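Local coordinates for protein endopolygalacturonase (Chondrostereum purpureum, PDB 1KCD) that probably hydrolyses the alpha-1,4 linkages between galacturonosyl units of polygalacturonate, as expected of a fungal family 28 glycoside hydrolase, at residues K96-L101 against P118-S123; N151-D156 against Q172-A177; I168-D173 against Q190-H195. One frame throughout, in Å; residues are numbered along the deposited sequence.

Contact 1: K96-L101 against P118-S123. With GTK (beta-D-galactofuranuronic acid), chain B.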
loop_
_atom_site.group_PDB
_atom_site.type_symbol
_atom_site.label_atom_id
_atom_site.label_comp_id
_atom_site.label_asym_id
_atom_site.label_seq_id
_atom_site.Cartn_x
_atom_site.Cartn_y
_atom_site.Cartn_z
ATOM N N LYS A 96 -12.937 6.176 12.023
ATOM C CA LYS A 96 -11.994 6.743 11.073
ATOM C C LYS A 96 -12.549 6.594 9.672
ATOM O O LYS A 96 -12.662 5.454 9.217
ATOM C CB LYS A 96 -10.621 6.043 11.158
ATOM C CG LYS A 96 -10.105 5.692 12.584
ATOM C CD LYS A 96 -9.836 6.929 13.405
ATOM C CE LYS A 96 -9.042 6.575 14.703
ATOM N NZ LYS A 96 -9.667 5.510 15.599
ATOM N N PRO A 97 -12.922 7.643 8.946
ATOM C CA PRO A 97 -13.355 7.441 7.549
ATOM C C PRO A 97 -12.247 6.796 6.770
ATOM O O PRO A 97 -11.146 7.333 6.697
ATOM C CB PRO A 97 -13.691 8.856 7.081
ATOM C CG PRO A 97 -13.995 9.624 8.348
ATOM C CD PRO A 97 -13.046 9.042 9.385
ATOM N N HIS A 98 -12.491 5.651 6.153
ATOM C CA HIS A 98 -11.429 4.953 5.412
ATOM C C HIS A 98 -12.090 4.125 4.301
ATOM O O HIS A 98 -13.232 3.661 4.467
ATOM C CB HIS A 98 -10.576 4.105 6.343
ATOM C CG HIS A 98 -11.287 2.922 6.923
ATOM N ND1 HIS A 98 -11.183 1.633 6.436
ATOM C CD2 HIS A 98 -12.119 2.876 7.981
ATOM C CE1 HIS A 98 -11.939 0.862 7.185
ATOM N NE2 HIS A 98 -12.512 1.561 8.120
ATOM N N PRO A 99 -11.370 3.901 3.200
ATOM C CA PRO A 99 -10.143 4.591 2.862
ATOM C C PRO A 99 -10.465 6.063 2.667
ATOM O O PRO A 99 -11.644 6.468 2.542
ATOM C CB PRO A 99 -9.728 3.919 1.537
ATOM C CG PRO A 99 -11.059 3.563 0.923
ATOM C CD PRO A 99 -11.889 3.080 2.099
ATOM N N PHE A 100 -9.442 6.920 2.596
ATOM C CA PHE A 100 -9.688 8.333 2.344
ATOM C C PHE A 100 -10.051 8.545 0.868
ATOM O O PHE A 100 -11.113 9.101 0.534
ATOM C CB PHE A 100 -8.461 9.116 2.832
ATOM C CG PHE A 100 -8.536 10.621 2.668
ATOM C CD1 PHE A 100 -9.728 11.334 2.529
ATOM C CD2 PHE A 100 -7.345 11.317 2.635
ATOM C CE1 PHE A 100 -9.694 12.729 2.351
ATOM C CE2 PHE A 100 -7.317 12.703 2.518
ATOM C CZ PHE A 100 -8.494 13.390 2.357
ATOM N N LEU A 101 -9.143 8.137 -0.025
ATOM C CA LEU A 101 -9.343 8.222 -1.446
ATOM C C LEU A 101 -9.555 6.824 -2.026
ATOM O O LEU A 101 -8.920 5.850 -1.567
ATOM C CB LEU A 101 -8.101 8.767 -2.171
ATOM C CG LEU A 101 -7.919 10.281 -2.194
ATOM C CD1 LEU A 101 -7.739 10.926 -0.875
ATOM C CD2 LEU A 101 -6.696 10.684 -3.052
ATOM N N PRO A 118 -7.363 9.996 7.793
ATOM C CA PRO A 118 -7.845 9.455 9.078
ATOM C C PRO A 118 -7.283 8.069 9.361
ATOM O O PRO A 118 -6.937 7.829 10.539
ATOM C CB PRO A 118 -9.368 9.473 8.919
ATOM C CG PRO A 118 -9.624 10.657 7.958
ATOM C CD PRO A 118 -8.489 10.537 6.957
ATOM N N ALA A 119 -7.257 7.218 8.355
ATOM C CA ALA A 119 -6.640 5.881 8.513
ATOM C C ALA A 119 -6.138 5.490 7.141
ATOM O O ALA A 119 -5.255 6.211 6.632
ATOM C CB ALA A 119 -7.602 4.921 9.158
ATOM N N GLN A 120 -6.597 4.438 6.506
ATOM C CA GLN A 120 -5.971 3.988 5.261
ATOM C C GLN A 120 -6.124 5.088 4.209
ATOM O O GLN A 120 -7.221 5.672 4.051
ATOM C CB GLN A 120 -6.649 2.734 4.763
ATOM C CG GLN A 120 -6.382 1.536 5.711
ATOM C CD GLN A 120 -7.473 1.396 6.751
ATOM O OE1 GLN A 120 -8.135 2.313 7.176
ATOM N NE2 GLN A 120 -7.654 0.171 7.262
ATOM N N ALA A 121 -5.047 5.392 3.494
ATOM C CA ALA A 121 -5.001 6.605 2.671
ATOM C C ALA A 121 -5.594 6.401 1.290
ATOM O O ALA A 121 -6.651 6.984 0.963
ATOM C CB ALA A 121 -3.579 7.152 2.605
ATOM N N ILE A 122 -4.976 5.560 0.468
ATOM C CA ILE A 122 -5.454 5.387 -0.919
ATOM C C ILE A 122 -5.796 3.935 -1.213
ATOM O O ILE A 122 -4.912 3.061 -1.119
ATOM C CB ILE A 122 -4.373 5.890 -1.899
ATOM C CG1 ILE A 122 -3.992 7.346 -1.599
ATOM C CG2 ILE A 122 -4.839 5.722 -3.351
ATOM C CD1 ILE A 122 -2.888 7.865 -2.505
ATOM N N SER A 123 -7.063 3.700 -1.551
ATOM C CA SER A 123 -7.503 2.376 -2.019
ATOM C C SER A 123 -7.486 2.377 -3.538
ATOM O O SER A 123 -8.065 3.272 -4.136
ATOM C CB SER A 123 -8.901 2.138 -1.459
ATOM O OG SER A 123 -9.427 0.932 -1.968
HETATM C C1 GTK B . -5.289 -2.357 6.440
HETATM O O1 GTK B . -6.577 -2.494 5.854
HETATM C C2 GTK B . -5.322 -1.930 7.881
HETATM O O2 GTK B . -4.015 -1.416 8.230
HETATM C C3 GTK B . -5.444 -3.286 8.612
HETATM O O3 GTK B . -6.814 -3.471 8.937
HETATM C C4 GTK B . -5.064 -4.333 7.558
HETATM O O4 GTK B . -4.711 -3.647 6.365
HETATM C C5 GTK B . -4.031 -5.368 7.994
HETATM O O5 GTK B . -2.773 -4.715 7.922
HETATM C C6 GTK B . -3.920 -6.655 7.233
HETATM O O6B GTK B . -5.004 -7.429 7.290
HETATM O O6A GTK B . -2.949 -6.986 6.578
HETATM O O HOH W 1 -8.491 7.392 5.848
#
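Gln120 lies alongside His98, both side chains pointing the same way with amide and imidazole planes 22° apart. The amide oxygen OE1 of Gln120 packs on the root of His98, 3.1 Å from its CB; it also nears ND1, but the angle is too poor for a hydrogen bond. A bend at chi2 (93°) lays the amide alongside the imidazole and leaves NE2 facing the bound sugar, where Gln120 NE2 donates to O1 of the galactofuranuronate at 3.2 Å with a fairly straight N-H...O angle of 160°. Replacing this glutamine by alanine would take away the amide, and O1 of the sugar is likely to lose this N-H donor while His98 loses the group packed along its flank.

Backbone bonds position this pair. Phe100 N donates a hydrogen bond to Gln120 O (2.9 Å), with a weak second branch to Ala121 O, which also takes a nearly linear bond from Leu101 N at 2.9 Å. Ser123 N closes the set on Leu101 O (2.8 Å). Water 1 donates to Pro97 O and Gln120 O and accepts from Ala119 N, adding a bridge beside the direct bond on Gln120 O. Pro97 and Pro118 cross at about a right angle, CD of Pro97 meeting CB of Pro118 at 3.7 Å. Pro99, entered through a cis peptide, sets its CG 3.5 Å from Ser123 CB.

Farther out, Phe100 stacks edge-to-face with Phe51. The parallel bridge of Leu101 with Ile122 marks successive coils of a right-handed parallel beta-helix, whose turns here line the sugar-binding cleft.

Contact 2: N151-D156 against Q172-A177. With GTK (beta-D-galactofuranuronic acid), chain B; GTR (beta-D-galactopyranuronic acid), chain C.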
loop_
_atom_site.group_PDB
_atom_site.type_symbol
_atom_site.label_atom_id
_atom_site.label_comp_id
_atom_site.label_asym_id
_atom_site.label_seq_id
_atom_site.Cartn_x
_atom_site.Cartn_y
_atom_site.Cartn_z
ATOM N N ASN A 151 -3.056 2.387 11.349
ATOM C CA ASN A 151 -3.745 1.863 10.157
ATOM C C ASN A 151 -3.782 2.866 9.014
ATOM O O ASN A 151 -4.724 2.881 8.216
ATOM C CB ASN A 151 -5.182 1.354 10.449
ATOM C CG ASN A 151 -5.159 0.216 11.444
ATOM O OD1 ASN A 151 -5.763 0.322 12.517
ATOM N ND2 ASN A 151 -4.542 -0.891 11.080
ATOM N N THR A 152 -2.689 3.647 8.939
ATOM C CA THR A 152 -2.563 4.701 7.929
ATOM C C THR A 152 -1.856 4.204 6.675
ATOM O O THR A 152 -0.929 4.824 6.151
ATOM C CB THR A 152 -1.836 5.923 8.535
ATOM O OG1 THR A 152 -0.741 5.428 9.318
ATOM C CG2 THR A 152 -2.773 6.726 9.441
ATOM N N ASP A 153 -2.330 3.072 6.147
ATOM C CA ASP A 153 -1.719 2.484 4.973
ATOM C C ASP A 153 -1.575 3.494 3.849
ATOM O O ASP A 153 -2.477 4.280 3.569
ATOM C CB ASP A 153 -2.591 1.346 4.394
ATOM C CG ASP A 153 -2.882 0.170 5.322
ATOM O OD1 ASP A 153 -2.963 0.418 6.535
ATOM O OD2 ASP A 153 -3.079 -0.959 4.832
ATOM N N GLY A 154 -0.436 3.435 3.135
ATOM C CA GLY A 154 -0.266 4.365 2.003
ATOM C C GLY A 154 -1.174 3.959 0.859
ATOM O O GLY A 154 -2.039 4.747 0.415
ATOM N N PHE A 155 -1.003 2.747 0.352
ATOM C CA PHE A 155 -1.761 2.233 -0.766
ATOM C C PHE A 155 -2.264 0.835 -0.418
ATOM O O PHE A 155 -1.434 -0.025 -0.112
ATOM C CB PHE A 155 -0.886 2.105 -2.022
ATOM C CG PHE A 155 -0.189 3.391 -2.409
ATOM C CD1 PHE A 155 -0.878 4.266 -3.297
ATOM C CD2 PHE A 155 1.050 3.727 -1.917
ATOM C CE1 PHE A 155 -0.236 5.455 -3.675
ATOM C CE2 PHE A 155 1.638 4.914 -2.282
ATOM C CZ PHE A 155 1.001 5.808 -3.139
ATOM N N ASP A 156 -3.567 0.638 -0.513
ATOM C CA ASP A 156 -4.150 -0.719 -0.388
ATOM C C ASP A 156 -4.630 -1.112 -1.762
ATOM O O ASP A 156 -5.498 -0.413 -2.312
ATOM C CB ASP A 156 -5.292 -0.727 0.618
ATOM C CG ASP A 156 -4.769 -0.473 2.034
ATOM O OD1 ASP A 156 -3.699 -1.053 2.383
ATOM O OD2 ASP A 156 -5.471 0.254 2.768
ATOM N N GLN A 172 2.113 4.984 9.492
ATOM C CA GLN A 172 2.183 4.140 10.674
ATOM C C GLN A 172 1.718 2.723 10.385
ATOM O O GLN A 172 1.501 1.978 11.335
ATOM C CB GLN A 172 1.382 4.732 11.851
ATOM C CG GLN A 172 1.906 6.090 12.313
ATOM C CD GLN A 172 1.443 7.243 11.429
ATOM O OE1 GLN A 172 0.288 7.302 10.962
ATOM N NE2 GLN A 172 2.308 8.199 11.156
ATOM N N ASP A 173 1.531 2.353 9.115
ATOM C CA ASP A 173 1.140 0.976 8.831
ATOM C C ASP A 173 1.749 0.625 7.472
ATOM O O ASP A 173 2.757 1.263 7.067
ATOM C CB ASP A 173 -0.400 0.787 8.830
ATOM C CG ASP A 173 -0.799 -0.656 9.099
ATOM O OD1 ASP A 173 -1.172 -0.992 10.253
ATOM O OD2 ASP A 173 -0.701 -1.512 8.189
ATOM N N ASP A 174 1.227 -0.382 6.775
ATOM C CA ASP A 174 1.893 -0.780 5.518
ATOM C C ASP A 174 2.103 0.404 4.598
ATOM O O ASP A 174 1.196 1.208 4.370
ATOM C CB ASP A 174 1.030 -1.853 4.820
ATOM C CG ASP A 174 1.075 -3.162 5.570
ATOM O OD1 ASP A 174 2.199 -3.577 5.973
ATOM O OD2 ASP A 174 -0.003 -3.802 5.698
ATOM N N CYS A 175 3.281 0.476 4.012
ATOM C CA CYS A 175 3.528 1.441 2.950
ATOM C C CYS A 175 2.586 1.182 1.770
ATOM O O CYS A 175 1.908 2.037 1.241
ATOM C CB CYS A 175 5.022 1.350 2.598
ATOM S SG CYS A 175 5.491 2.634 1.395
ATOM N N ILE A 176 2.579 -0.097 1.366
ATOM C CA ILE A 176 1.624 -0.671 0.422
ATOM C C ILE A 176 1.220 -2.015 0.999
ATOM O O ILE A 176 2.065 -2.714 1.605
ATOM C CB ILE A 176 2.202 -0.852 -0.981
ATOM C CG1 ILE A 176 1.178 -1.466 -1.935
ATOM C CG2 ILE A 176 3.533 -1.630 -0.967
ATOM C CD1 ILE A 176 1.558 -1.399 -3.409
ATOM N N ALA A 177 -0.060 -2.376 0.815
ATOM C CA ALA A 177 -0.552 -3.707 1.072
ATOM C C ALA A 177 -1.229 -4.183 -0.212
ATOM O O ALA A 177 -2.250 -3.548 -0.605
ATOM C CB ALA A 177 -1.527 -3.722 2.242
HETATM C C1 GTK B . -5.289 -2.357 6.440
HETATM O O1 GTK B . -6.577 -2.494 5.854
HETATM C C2 GTK B . -5.322 -1.930 7.881
HETATM O O2 GTK B . -4.015 -1.416 8.230
HETATM C C3 GTK B . -5.444 -3.286 8.612
HETATM O O3 GTK B . -6.814 -3.471 8.937
HETATM C C4 GTK B . -5.064 -4.333 7.558
HETATM O O4 GTK B . -4.711 -3.647 6.365
HETATM C C5 GTK B . -4.031 -5.368 7.994
HETATM O O5 GTK B . -2.773 -4.715 7.922
HETATM C C6 GTK B . -3.920 -6.655 7.233
HETATM O O6B GTK B . -5.004 -7.429 7.290
HETATM O O6A GTK B . -2.949 -6.986 6.578
HETATM C C1 GTR C . -0.861 -3.635 13.684
HETATM C C2 GTR C . -2.276 -3.095 13.357
HETATM C C3 GTR C . -2.989 -4.126 12.667
HETATM C C4 GTR C . -2.314 -4.531 11.280
HETATM C C5 GTR C . -0.863 -4.887 11.674
HETATM C C6 GTR C . -0.043 -5.156 10.422
HETATM O O1 GTR C . -0.100 -2.607 14.282
HETATM O O2 GTR C . -2.934 -2.802 14.630
HETATM O O3 GTR C . -4.343 -3.656 12.300
HETATM O O4 GTR C . -2.339 -3.400 10.355
HETATM O O5 GTR C . -0.240 -3.812 12.400
HETATM O O6A GTR C . 0.863 -4.385 10.037
HETATM O O6B GTR C . -0.319 -6.189 9.791
#
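The backbone of Gly154 and Phe155 runs parallel to that of Cys175 and Ile176, and three backbone bonds set the register. Gly154 N donates to Asp174 O (3.0 Å), Phe155 N to Cys175 O, and Ala177 N to Phe155 O (2.9 Å). Between them, CA-H...O contacts such as Asp153 CA to Asp174 O (3.2 Å) fill in the ladder.

Among side chains, Thr152 and Gln172 form a reciprocal pair. The Thr152 hydroxyl sits between its backbone N and carbonyl carbon (chi1 43°), which aims OG1 at Gln172: it donates to OE1 at 2.7 Å from well above the amide plane and accepts from Gln172 N. The amide nitrogen of Gln172 is held elsewhere, by Asp140 and Asp144.

Apolar contact is slight, Phe155 CB resting against Ile176 CG1 on the face they share.

Acidic groups face the ligand. The carboxylates of Asp153 and Asp173 lie side by side, planes 10° apart, with OD1 of Asp153 3.4 Å from OD2 of Asp173. The latter atom accepts a short bond from Asp174 N (2.6 Å), which helps fix its rotation. Salt bridges to Arg226 and Lys228 probably offset the charge of Asp174 beside the other carboxylates; its OD1 is also hydrogen-bonded to Ser198 OG.

Toward the sugars, the amide of Asn151 donates through ND2 both to O2 of the galactofuranuronate and to O3 of the galactopyranuronate (3.0 Å), characteristic of the substrate cleft of family 28 beta-helices.

Contact 3: I168-D173 against Q190-H195. With GTR (beta-D-galactopyranuronic acid), chain C; GTK (beta-D-galactofuranuronic acid), chain B.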
loop_
_atom_site.group_PDB
_atom_site.type_symbol
_atom_site.label_atom_id
_atom_site.label_comp_id
_atom_site.label_asym_id
_atom_site.label_seq_id
_atom_site.Cartn_x
_atom_site.Cartn_y
_atom_site.Cartn_z
ATOM N N ILE A 168 6.033 8.538 -2.199
ATOM C CA ILE A 168 6.621 8.709 -0.879
ATOM C C ILE A 168 5.519 8.445 0.135
ATOM O O ILE A 168 4.457 9.064 0.010
ATOM C CB ILE A 168 7.174 10.116 -0.726
ATOM C CG1 ILE A 168 8.371 10.359 -1.652
ATOM C CG2 ILE A 168 7.574 10.422 0.702
ATOM C CD1 ILE A 168 8.805 11.813 -1.666
ATOM N N VAL A 169 5.789 7.574 1.115
ATOM C CA VAL A 169 4.806 7.320 2.171
ATOM C C VAL A 169 5.465 7.459 3.534
ATOM O O VAL A 169 6.425 6.734 3.791
ATOM C CB VAL A 169 4.214 5.919 2.037
ATOM C CG1 VAL A 169 3.212 5.648 3.176
ATOM C CG2 VAL A 169 3.573 5.724 0.665
ATOM N N LYS A 170 4.913 8.332 4.353
ATOM C CA LYS A 170 5.325 8.542 5.755
ATOM C C LYS A 170 4.130 8.218 6.595
ATOM O O LYS A 170 3.135 8.937 6.542
ATOM C CB LYS A 170 5.767 9.994 5.933
ATOM C CG LYS A 170 6.881 10.401 4.976
ATOM C CD LYS A 170 7.313 11.853 5.223
ATOM C CE LYS A 170 8.559 12.180 4.383
ATOM N NZ LYS A 170 8.928 13.608 4.551
ATOM N N ASN A 171 4.140 7.089 7.305
ATOM C CA ASN A 171 2.898 6.669 7.920
ATOM C C ASN A 171 3.165 5.737 9.096
ATOM O O ASN A 171 4.288 5.735 9.658
ATOM C CB ASN A 171 1.977 6.013 6.863
ATOM C CG ASN A 171 2.554 4.681 6.424
ATOM O OD1 ASN A 171 3.707 4.362 6.664
ATOM N ND2 ASN A 171 1.677 3.858 5.796
ATOM N N GLN A 172 2.113 4.984 9.492
ATOM C CA GLN A 172 2.183 4.140 10.674
ATOM C C GLN A 172 1.718 2.723 10.385
ATOM O O GLN A 172 1.501 1.978 11.335
ATOM C CB GLN A 172 1.382 4.732 11.851
ATOM C CG GLN A 172 1.906 6.090 12.313
ATOM C CD GLN A 172 1.443 7.243 11.429
ATOM O OE1 GLN A 172 0.288 7.302 10.962
ATOM N NE2 GLN A 172 2.308 8.199 11.156
ATOM N N ASP A 173 1.531 2.353 9.115
ATOM C CA ASP A 173 1.140 0.976 8.831
ATOM C C ASP A 173 1.749 0.625 7.472
ATOM O O ASP A 173 2.757 1.263 7.067
ATOM C CB ASP A 173 -0.400 0.787 8.830
ATOM C CG ASP A 173 -0.799 -0.656 9.099
ATOM O OD1 ASP A 173 -1.172 -0.992 10.253
ATOM O OD2 ASP A 173 -0.701 -1.512 8.189
ATOM N N GLN A 190 9.601 5.502 -1.697
ATOM C CA GLN A 190 10.266 5.703 -0.415
ATOM C C GLN A 190 9.210 5.525 0.671
ATOM O O GLN A 190 8.196 6.250 0.612
ATOM C CB GLN A 190 10.870 7.094 -0.322
ATOM C CG GLN A 190 11.980 7.185 -1.394
ATOM C CD GLN A 190 12.393 8.643 -1.523
ATOM O OE1 GLN A 190 12.917 9.134 -0.531
ATOM N NE2 GLN A 190 12.167 9.228 -2.691
ATOM N N CYS A 191 9.459 4.591 1.572
ATOM C CA CYS A 191 8.559 4.247 2.665
ATOM C C CYS A 191 9.245 4.527 3.996
ATOM O O CYS A 191 10.349 3.996 4.164
ATOM C CB CYS A 191 8.202 2.770 2.644
ATOM S SG CYS A 191 7.462 2.169 1.093
ATOM N N SER A 192 8.622 5.299 4.875
ATOM C CA SER A 192 9.195 5.445 6.218
ATOM C C SER A 192 8.128 5.462 7.293
ATOM O O SER A 192 6.970 5.875 7.025
ATOM C CB SER A 192 10.058 6.747 6.297
ATOM O OG SER A 192 9.244 7.877 5.996
ATOM N N GLY A 193 8.530 5.035 8.508
ATOM C CA GLY A 193 7.697 5.125 9.691
ATOM C C GLY A 193 6.723 3.982 9.887
ATOM O O GLY A 193 6.284 3.791 11.017
ATOM N N GLY A 194 6.344 3.295 8.810
ATOM C CA GLY A 194 5.232 2.358 8.877
ATOM C C GLY A 194 5.670 0.900 9.066
ATOM O O GLY A 194 6.565 0.609 9.845
ATOM N N HIS A 195 4.911 0.011 8.401
ATOM C CA HIS A 195 5.079 -1.440 8.571
ATOM C C HIS A 195 5.658 -2.094 7.344
ATOM O O HIS A 195 5.627 -3.338 7.293
ATOM C CB HIS A 195 3.752 -2.097 8.986
ATOM C CG HIS A 195 3.293 -1.581 10.330
ATOM N ND1 HIS A 195 2.146 -2.155 10.873
ATOM C CD2 HIS A 195 3.746 -0.648 11.184
ATOM C CE1 HIS A 195 1.915 -1.552 12.050
ATOM N NE2 HIS A 195 2.863 -0.634 12.256
HETATM C C1 GTR C . -0.861 -3.635 13.684
HETATM C C2 GTR C . -2.276 -3.095 13.357
HETATM C C3 GTR C . -2.989 -4.126 12.667
HETATM C C4 GTR C . -2.314 -4.531 11.280
HETATM C C5 GTR C . -0.863 -4.887 11.674
HETATM C C6 GTR C . -0.043 -5.156 10.422
HETATM O O1 GTR C . -0.100 -2.607 14.282
HETATM O O2 GTR C . -2.934 -2.802 14.630
HETATM O O3 GTR C . -4.343 -3.656 12.300
HETATM O O4 GTR C . -2.339 -3.400 10.355
HETATM O O5 GTR C . -0.240 -3.812 12.400
HETATM O O6A GTR C . 0.863 -4.385 10.037
HETATM O O6B GTR C . -0.319 -6.189 9.791
HETATM C C1 GTK B . -5.289 -2.357 6.440
HETATM O O1 GTK B . -6.577 -2.494 5.854
HETATM C C2 GTK B . -5.322 -1.930 7.881
HETATM O O2 GTK B . -4.015 -1.416 8.230
HETATM C C3 GTK B . -5.444 -3.286 8.612
HETATM O O3 GTK B . -6.814 -3.471 8.937
HETATM C C4 GTK B . -5.064 -4.333 7.558
HETATM O O4 GTK B . -4.711 -3.647 6.365
HETATM C C5 GTK B . -4.031 -5.368 7.994
HETATM O O5 GTK B . -2.773 -4.715 7.922
HETATM C C6 GTK B . -3.920 -6.655 7.233
HETATM O O6B GTK B . -5.004 -7.429 7.290
HETATM O O6A GTK B . -2.949 -6.986 6.578
HETATM O O HOH W 2 9.344 7.994 3.146
#
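Asp173 O is gripped from several sides: His195 N donates to it at 2.8 Å, Asn171 ND2, held chiefly by Thr152 O outside these segments, adds a weak bond, and Gly194 CA approaches it at 3.3 Å. The His195 bond is nearly straight at the hydrogen yet meets the carbonyl far above its plane, with a C=O...N angle of only 104°, so the oxygen is used from its face. With no beta carbon on Gly194, the backbones can come this close; one would clash with Asp173 O and Asn171 OD1.

With CG anti to its carbonyl carbon (chi1 -63°), His195 turns its ring over the neighbouring backbone. Asp173 CA lies over one ring face in a CH-pi contact, 3.8 Å from the centroid and 14° off the normal, and Gln172 O covers the same imidazole without hydrogen bonding to NE2. The ring edge is thereby presented to the ligand, and His195 ND1 donates to O6A of the galactopyranuronate at 2.7 Å. His195 thus binds galacturonate here; that it is also an active-site residue is predicted.

Upstream, the segments are neighbouring rungs of the parallel beta-helix: strands 168-170 and 190-192 run almost exactly parallel. Val169 N donates to Gln190 O (2.8 Å), Ser192 N to Val169 O, and Asn171 N to Ser192 O (3.1 Å).

On the face carrying Ile168, Lys170, Gln190 and Ser192, Lys170 CG lies 3.6 Å from Ser192 OG. That hydroxyl also shares water 2 with Val169 O, a second bridge between the strands.

Overall arrangement
From the N terminus, contact 1 comes first, joining the entry of strand 101-104 to that of strand 122-127 and closing a loop that holds strand 108-115. It ends before contact 2 opens. Contacts 2 and 3 neither nest nor stay apart: segment 168-173 begins inside the loop that contact 2 closes and runs into segment 172-177, so Gln172 and Asp173 serve both, and the loops overlap. Contacts 1 and 2 reach neighbouring strands of one sheet, linked by Ala121 N to Asp153 O. Contact 3 lies on another sheet of the coil, and the Cys175-Cys191 disulfide ties it to contact 2. All three reach the bound galactofuranuronate.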